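Local coordinates for transcriptional regulator (Rhodococcus sp., PDB 2O0Y), which probably binds DNA through a helix-turn-helix domain and regulates transcription, as a member of the IclR family, at the interface of chains A and B. Coordinates in Å, arbitrary orientation; residue numbers count along the deposited sequence, not the author numbering. Chains: chain A/B, Transcriptional regulator.

Contact 1: the interface of chains A and B. Residues chain A 118, 120, 125; chain B 66, 68-69, 80.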
loop_
_atom_site.group_PDB
_atom_site.type_symbol
_atom_site.label_atom_id
_atom_site.label_comp_id
_atom_site.label_asym_id
_atom_site.label_seq_id
_atom_site.Cartn_x
_atom_site.Cartn_y
_atom_site.Cartn_z
ATOM N N ILE A 118 -9.634 10.241 -5.224
ATOM C CA ILE A 118 -9.415 11.679 -5.274
ATOM C C ILE A 118 -9.321 12.077 -6.740
ATOM O O ILE A 118 -9.279 11.204 -7.639
ATOM C CB ILE A 118 -8.102 12.124 -4.562
ATOM C CG1 ILE A 118 -6.895 11.539 -5.269
ATOM C CG2 ILE A 118 -8.159 11.743 -3.064
ATOM C CD1 ILE A 118 -5.552 12.112 -4.775
ATOM N N GLN A 120 -7.221 14.088 -9.723
ATOM C CA GLN A 120 -5.931 14.678 -10.073
ATOM C C GLN A 120 -6.104 15.189 -11.474
ATOM O O GLN A 120 -6.378 14.411 -12.358
ATOM C CB GLN A 120 -4.808 13.623 -9.999
ATOM C CG GLN A 120 -4.598 13.151 -8.534
ATOM C CD GLN A 120 -3.670 14.026 -7.750
ATOM O OE1 GLN A 120 -2.423 14.031 -8.007
ATOM N NE2 GLN A 120 -4.269 14.856 -6.800
ATOM N N VAL A 125 -8.807 8.932 -9.288
ATOM C CA VAL A 125 -7.857 7.835 -9.009
ATOM C C VAL A 125 -8.121 7.288 -7.639
ATOM O O VAL A 125 -8.422 8.032 -6.726
ATOM C CB VAL A 125 -6.369 8.290 -9.184
ATOM C CG1 VAL A 125 -6.127 9.566 -8.455
ATOM C CG2 VAL A 125 -5.369 7.151 -8.822
ATOM N N SER B 66 0.629 12.391 -12.326
ATOM C CA SER B 66 0.371 11.904 -10.943
ATOM C C SER B 66 1.520 11.214 -10.274
ATOM O O SER B 66 1.318 10.552 -9.258
ATOM C CB SER B 66 -0.894 11.053 -10.885
ATOM O OG SER B 66 -1.988 11.930 -11.119
ATOM N N LEU B 68 3.896 13.057 -9.044
ATOM C CA LEU B 68 3.987 13.909 -7.874
ATOM C C LEU B 68 2.630 14.538 -7.695
ATOM O O LEU B 68 1.847 14.540 -8.648
ATOM C CB LEU B 68 4.994 15.027 -8.076
ATOM C CG LEU B 68 6.454 14.643 -8.178
ATOM C CD1 LEU B 68 7.260 15.978 -8.336
ATOM C CD2 LEU B 68 6.986 13.905 -6.932
ATOM N N THR B 69 2.323 15.002 -6.485
ATOM C CA THR B 69 1.101 15.785 -6.220
ATOM C C THR B 69 1.443 17.073 -5.514
ATOM O O THR B 69 2.242 17.039 -4.590
ATOM C CB THR B 69 0.245 15.018 -5.234
ATOM O OG1 THR B 69 -0.134 13.844 -5.894
ATOM C CG2 THR B 69 -0.991 15.744 -4.886
ATOM N N PRO B 80 -0.367 9.723 -6.704
ATOM C CA PRO B 80 -1.106 8.446 -6.714
ATOM C C PRO B 80 -0.644 7.485 -7.774
ATOM O O PRO B 80 -0.820 6.271 -7.638
ATOM C CB PRO B 80 -2.551 8.894 -7.047
ATOM C CG PRO B 80 -2.610 10.346 -6.657
ATOM C CD PRO B 80 -1.229 10.918 -6.894
#
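A:Gln120, at the end of strand 113-120, lies between B:Ser66, B:Thr69 and B:Pro80, and its side chain passes from B:Ser66 along B:Pro80 to B:Thr69. CB rests 3.5 Å from OG of B:Ser66, the hydroxyl oxygen. One atom further on, CG packs 3.9 Å from CG of the B:Pro80 ring. The chain bends at its second torsion (chi2 -86°), which turns the amide toward chain B. At the tip the carbonyl oxygen OE1 accepts a hydrogen bond of 3.1 Å from the hydroxyl OG1 of B:Thr69. This donor stands above the carbonyl plane, 36° out of it, so the bond does not point at a lone pair. OE1 also lies 3.5 Å from the ring carbon CD of B:Pro80. The amide nitrogen NE2 lies 3.9 Å from the methyl CG2 of B:Thr69. Glutamine suits this place because its methylenes pack on carbon while its amide still meets a hydroxyl. B:Pro80, whose compact ring offers an apolar wedge, meets two more side chains at about a right angle. Its CG lies 3.9 Å from CD1 of A:Ile118, and its CB lies 3.8 Å from CG2 of A:Val125. These branched residues come from strands 113-120 and 123-130, in the IclR C-terminal region. Chain B brings strand 68-70 and the start of 3-10 helix 80-85, so that the presumed DNA-binding end of one subunit leans on the effector-domain strands of the other.

Contact 2: the interface of chains A and B. Residues chain A 57-58, 61; chain B 19, 22-23.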
loop_
_atom_site.group_PDB
_atom_site.type_symbol
_atom_site.label_atom_id
_atom_site.label_comp_id
_atom_site.label_asym_id
_atom_site.label_seq_id
_atom_site.Cartn_x
_atom_site.Cartn_y
_atom_site.Cartn_z
ATOM N N ARG A 57 18.597 2.135 -24.423
ATOM C CA ARG A 57 19.244 3.234 -23.684
ATOM C C ARG A 57 18.521 3.604 -22.388
ATOM O O ARG A 57 19.153 3.709 -21.322
ATOM C CB ARG A 57 19.292 4.465 -24.585
ATOM C CG ARG A 57 20.340 5.505 -24.248
ATOM C CD ARG A 57 20.396 6.569 -25.354
ATOM N NE ARG A 57 19.034 6.903 -25.815
ATOM C CZ ARG A 57 18.631 6.913 -27.091
ATOM N NH1 ARG A 57 19.488 6.642 -28.093
ATOM N NH2 ARG A 57 17.359 7.211 -27.364
ATOM N N LEU A 58 17.208 3.818 -22.488
ATOM C CA LEU A 58 16.358 4.086 -21.307
ATOM C C LEU A 58 16.445 2.983 -20.241
ATOM O O LEU A 58 16.493 3.268 -19.040
ATOM C CB LEU A 58 14.881 4.310 -21.691
ATOM C CG LEU A 58 14.515 5.503 -22.606
ATOM C CD1 LEU A 58 12.996 5.660 -22.823
ATOM C CD2 LEU A 58 15.116 6.828 -22.151
ATOM N N THR A 61 19.778 3.006 -18.480
ATOM C CA THR A 61 19.852 4.142 -17.559
ATOM C C THR A 61 19.137 3.790 -16.245
ATOM O O THR A 61 19.664 4.011 -15.162
ATOM C CB THR A 61 19.249 5.400 -18.226
ATOM O OG1 THR A 61 20.088 5.805 -19.312
ATOM C CG2 THR A 61 19.137 6.589 -17.270
ATOM N N VAL B 19 17.774 10.943 -22.395
ATOM C CA VAL B 19 18.360 10.315 -21.192
ATOM C C VAL B 19 18.700 11.332 -20.108
ATOM O O VAL B 19 18.676 11.004 -18.915
ATOM C CB VAL B 19 19.620 9.455 -21.514
ATOM C CG1 VAL B 19 20.516 9.263 -20.287
ATOM C CG2 VAL B 19 19.226 8.107 -22.082
ATOM N N VAL B 22 15.573 11.991 -18.160
ATOM C CA VAL B 22 15.190 10.840 -17.358
ATOM C C VAL B 22 16.080 10.786 -16.115
ATOM O O VAL B 22 15.575 10.516 -15.072
ATOM C CB VAL B 22 15.234 9.525 -18.182
ATOM C CG1 VAL B 22 15.148 8.263 -17.276
ATOM C CG2 VAL B 22 14.124 9.548 -19.246
ATOM N N THR B 23 17.382 11.056 -16.224
ATOM C CA THR B 23 18.268 11.181 -15.041
ATOM C C THR B 23 17.810 12.264 -14.064
ATOM O O THR B 23 17.923 12.123 -12.843
ATOM C CB THR B 23 19.669 11.583 -15.506
ATOM O OG1 THR B 23 20.164 10.503 -16.257
ATOM C CG2 THR B 23 20.598 11.770 -14.310
#
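Two helices of the paired IclR helix-turn-helix regions meet here: helix 52-64 of chain A, which follows the turn of the motif and by family precedent carries the DNA-reading role, and helix 18-29 of chain B. B:Val19 packs against A:Arg57 and A:Thr61, one helical turn apart. Its CG2 lies 3.6 Å from CG of A:Arg57, and the two side chains cross obliquely. A:Arg57 starts with CG anti to the backbone N (chi1 -158°), which lays its aliphatic stem beside the valine before the chain bends at chi3. Both methyls of B:Val19 also touch the hydroxyl OG1 of A:Thr61, CG1 at 3.6 Å and CG2 at 3.7 Å. That hydroxyl is satisfied within its own helix, where it donates a 3.1 Å hydrogen bond to the backbone O of A:Arg57. Threonine therefore fits an apolar neighbour, its polar atom being turned back on its helix. B:Thr23 does the same on the partner, with OG1 donating to O of B:Val19 at 3.1 Å. At the margin CG2 of B:Val22 comes within 4.1 Å of CD2 of A:Leu58, a looser contact between aliphatic tips. The meeting is apolar in character, with the small, branched valines letting the helices approach. The patch joins the two presumed DNA-binding regions, and is likely to help set the spacing and tilt of their helices for binding DNA as a pair.

Contact 3: the interface of chains A and B. Residues chain A 26-27, 30, 143-145; chain B 65, 81, 84-85.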
loop_
_atom_site.group_PDB
_atom_site.type_symbol
_atom_site.label_atom_id
_atom_site.label_comp_id
_atom_site.label_asym_id
_atom_site.label_seq_id
_atom_site.Cartn_x
_atom_site.Cartn_y
_atom_site.Cartn_z
ATOM N N ILE A 26 7.803 6.651 -17.880
ATOM C CA ILE A 26 6.588 6.298 -17.127
ATOM C C ILE A 26 5.763 5.263 -17.910
ATOM O O ILE A 26 5.349 4.277 -17.348
ATOM C CB ILE A 26 5.761 7.524 -16.799
ATOM C CG1 ILE A 26 6.573 8.439 -15.903
ATOM C CG2 ILE A 26 4.499 7.129 -16.022
ATOM C CD1 ILE A 26 6.081 9.840 -15.907
ATOM N N ASP A 27 5.557 5.486 -19.217
ATOM C CA ASP A 27 4.941 4.489 -20.089
ATOM C C ASP A 27 5.592 3.131 -19.927
ATOM O O ASP A 27 4.901 2.131 -19.734
ATOM C CB ASP A 27 5.001 4.927 -21.554
ATOM C CG ASP A 27 4.060 6.084 -21.857
ATOM O OD1 ASP A 27 3.282 6.504 -20.974
ATOM O OD2 ASP A 27 4.135 6.595 -22.977
ATOM N N GLU A 30 4.848 1.536 -16.502
ATOM C CA GLU A 30 3.453 1.132 -16.360
ATOM C C GLU A 30 3.207 -0.252 -16.943
ATOM O O GLU A 30 2.173 -0.854 -16.689
ATOM C CB GLU A 30 2.502 2.173 -16.977
ATOM C CG GLU A 30 2.366 3.452 -16.130
ATOM C CD GLU A 30 1.472 4.451 -16.793
ATOM O OE1 GLU A 30 1.036 4.172 -17.919
ATOM O OE2 GLU A 30 1.215 5.528 -16.227
ATOM N N GLY A 143 -4.303 3.642 -8.050
ATOM C CA GLY A 143 -3.215 4.490 -8.650
ATOM C C GLY A 143 -3.360 4.726 -10.142
ATOM O O GLY A 143 -2.580 5.436 -10.732
ATOM N N VAL A 144 -4.376 4.126 -10.773
ATOM C CA VAL A 144 -4.539 4.282 -12.277
ATOM C C VAL A 144 -5.573 5.377 -12.539
ATOM O O VAL A 144 -6.647 5.334 -11.982
ATOM C CB VAL A 144 -4.968 2.933 -12.901
ATOM C CG1 VAL A 144 -5.330 3.071 -14.442
ATOM C CG2 VAL A 144 -3.829 1.888 -12.619
ATOM N N PRO A 145 -5.260 6.348 -13.407
ATOM C CA PRO A 145 -6.216 7.433 -13.652
ATOM C C PRO A 145 -7.392 7.004 -14.509
ATOM O O PRO A 145 -7.184 6.367 -15.549
ATOM C CB PRO A 145 -5.390 8.457 -14.435
ATOM C CG PRO A 145 -4.318 7.667 -15.114
ATOM C CD PRO A 145 -3.996 6.519 -14.181
ATOM N N ARG B 65 1.200 13.702 -14.679
ATOM C CA ARG B 65 1.126 12.259 -14.741
ATOM C C ARG B 65 0.853 11.586 -13.369
ATOM O O ARG B 65 0.878 10.359 -13.275
ATOM C CB ARG B 65 2.446 11.722 -15.291
ATOM C CG ARG B 65 2.331 10.350 -15.882
ATOM C CD ARG B 65 1.548 10.356 -17.274
ATOM N NE ARG B 65 1.423 8.960 -17.652
ATOM C CZ ARG B 65 2.173 8.345 -18.549
ATOM N NH1 ARG B 65 3.113 9.017 -19.244
ATOM N NH2 ARG B 65 1.967 7.057 -18.769
ATOM N N GLU B 81 0.015 8.008 -8.827
ATOM C CA GLU B 81 0.582 7.094 -9.831
ATOM C C GLU B 81 1.391 6.018 -9.201
ATOM O O GLU B 81 1.380 4.861 -9.612
ATOM C CB GLU B 81 1.446 7.870 -10.831
ATOM C CG GLU B 81 2.296 7.018 -11.823
ATOM C CD GLU B 81 1.574 6.528 -13.045
ATOM O OE1 GLU B 81 0.347 6.638 -13.085
ATOM O OE2 GLU B 81 2.237 5.956 -13.969
ATOM N N ARG B 84 0.225 2.513 -8.142
ATOM C CA ARG B 84 -0.168 1.443 -9.067
ATOM C C ARG B 84 0.787 0.287 -9.050
ATOM O O ARG B 84 0.467 -0.774 -9.621
ATOM C CB ARG B 84 -0.351 1.970 -10.492
ATOM C CG ARG B 84 0.934 2.275 -11.211
ATOM C CD ARG B 84 0.603 3.236 -12.402
ATOM N NE ARG B 84 -0.029 2.485 -13.488
ATOM C CZ ARG B 84 -0.833 2.999 -14.423
ATOM N NH1 ARG B 84 -1.170 4.261 -14.415
ATOM N NH2 ARG B 84 -1.331 2.208 -15.352
ATOM N N TRP B 85 1.956 0.446 -8.387
ATOM C CA TRP B 85 2.905 -0.697 -8.240
ATOM C C TRP B 85 2.885 -1.352 -6.862
ATOM O O TRP B 85 3.643 -2.287 -6.603
ATOM C CB TRP B 85 4.358 -0.319 -8.686
ATOM C CG TRP B 85 4.424 0.095 -10.146
ATOM C CD1 TRP B 85 4.360 -0.745 -11.234
ATOM C CD2 TRP B 85 4.464 1.434 -10.673
ATOM N NE1 TRP B 85 4.361 0.004 -12.410
ATOM C CE2 TRP B 85 4.433 1.334 -12.084
ATOM C CE3 TRP B 85 4.457 2.709 -10.089
ATOM C CZ2 TRP B 85 4.477 2.473 -12.910
ATOM C CZ3 TRP B 85 4.544 3.828 -10.885
ATOM C CH2 TRP B 85 4.569 3.710 -12.294
HETATM O O HOH W 1 0.705 -0.430 -14.436
HETATM O O HOH W 2 -0.349 8.228 -15.523
#
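B:Arg65 reaches across to A:Asp27 and A:Glu30 while A:Ile26 packs against one face of its guanidinium. Its NH2 gives A:Asp27 OD1 a 2.6 Å hydrogen bond, part of a salt bridge, and meets that oxygen nearly along its C-O axis. The methyl CG2 of A:Ile26 sits over the centre of the guanidinium, 3.6 Å from CZ. An alanine in place of B:Arg65 would probably leave the A:Asp27 carboxylate without its charged mate and open a gap beside A:Ile26. B:Arg84 is sandwiched between two chain A groups. A:Glu30 runs extended beyond CG (chi2 178°), which carries its carboxylate over one face, their planes 16° apart, while CG2 of A:Val144 packs on the other. Arginine suits both places because its flat, charged group can pack by its face and bond by its edge. NH1 of B:Arg84 also forms a salt bridge with A:Glu30 OE2 at 3.3 Å. The 2.5 Å approach of that OE2 to B:Glu81 OE2 is doubtful. Water fills in the looser side: one lies among B:Arg65 NE, A:Glu30 OE2 and B:Glu81 OE1. A second water, at the edge of the B:Arg84 guanidinium, lies 3.2 Å from its NE and 2.7 Å from the backbone O of A:Glu30.

Contacts 1 and 3 are neighbours, their C-alpha centres about 9 Å apart, while contact 2 lies about 24 Å from contact 1 and 19 Å from contact 3. Chain B's 3-10 helix 80-85 serves both near contacts, and the consecutive B:Arg65 and B:Ser66 serve contact 3 and contact 1 respectively. The first helix of the helix-turn-helix region recurs too, from chain A in contact 3 and from chain B in contact 2. Contact 2 is apolar, contact 1 mixed and contact 3 highly charged. Together they suggest an intertwined dimer whose helix-turn-helix regions touch each other while chain B's also meets chain A's C-terminal region, though the pairing is not an exact two-fold.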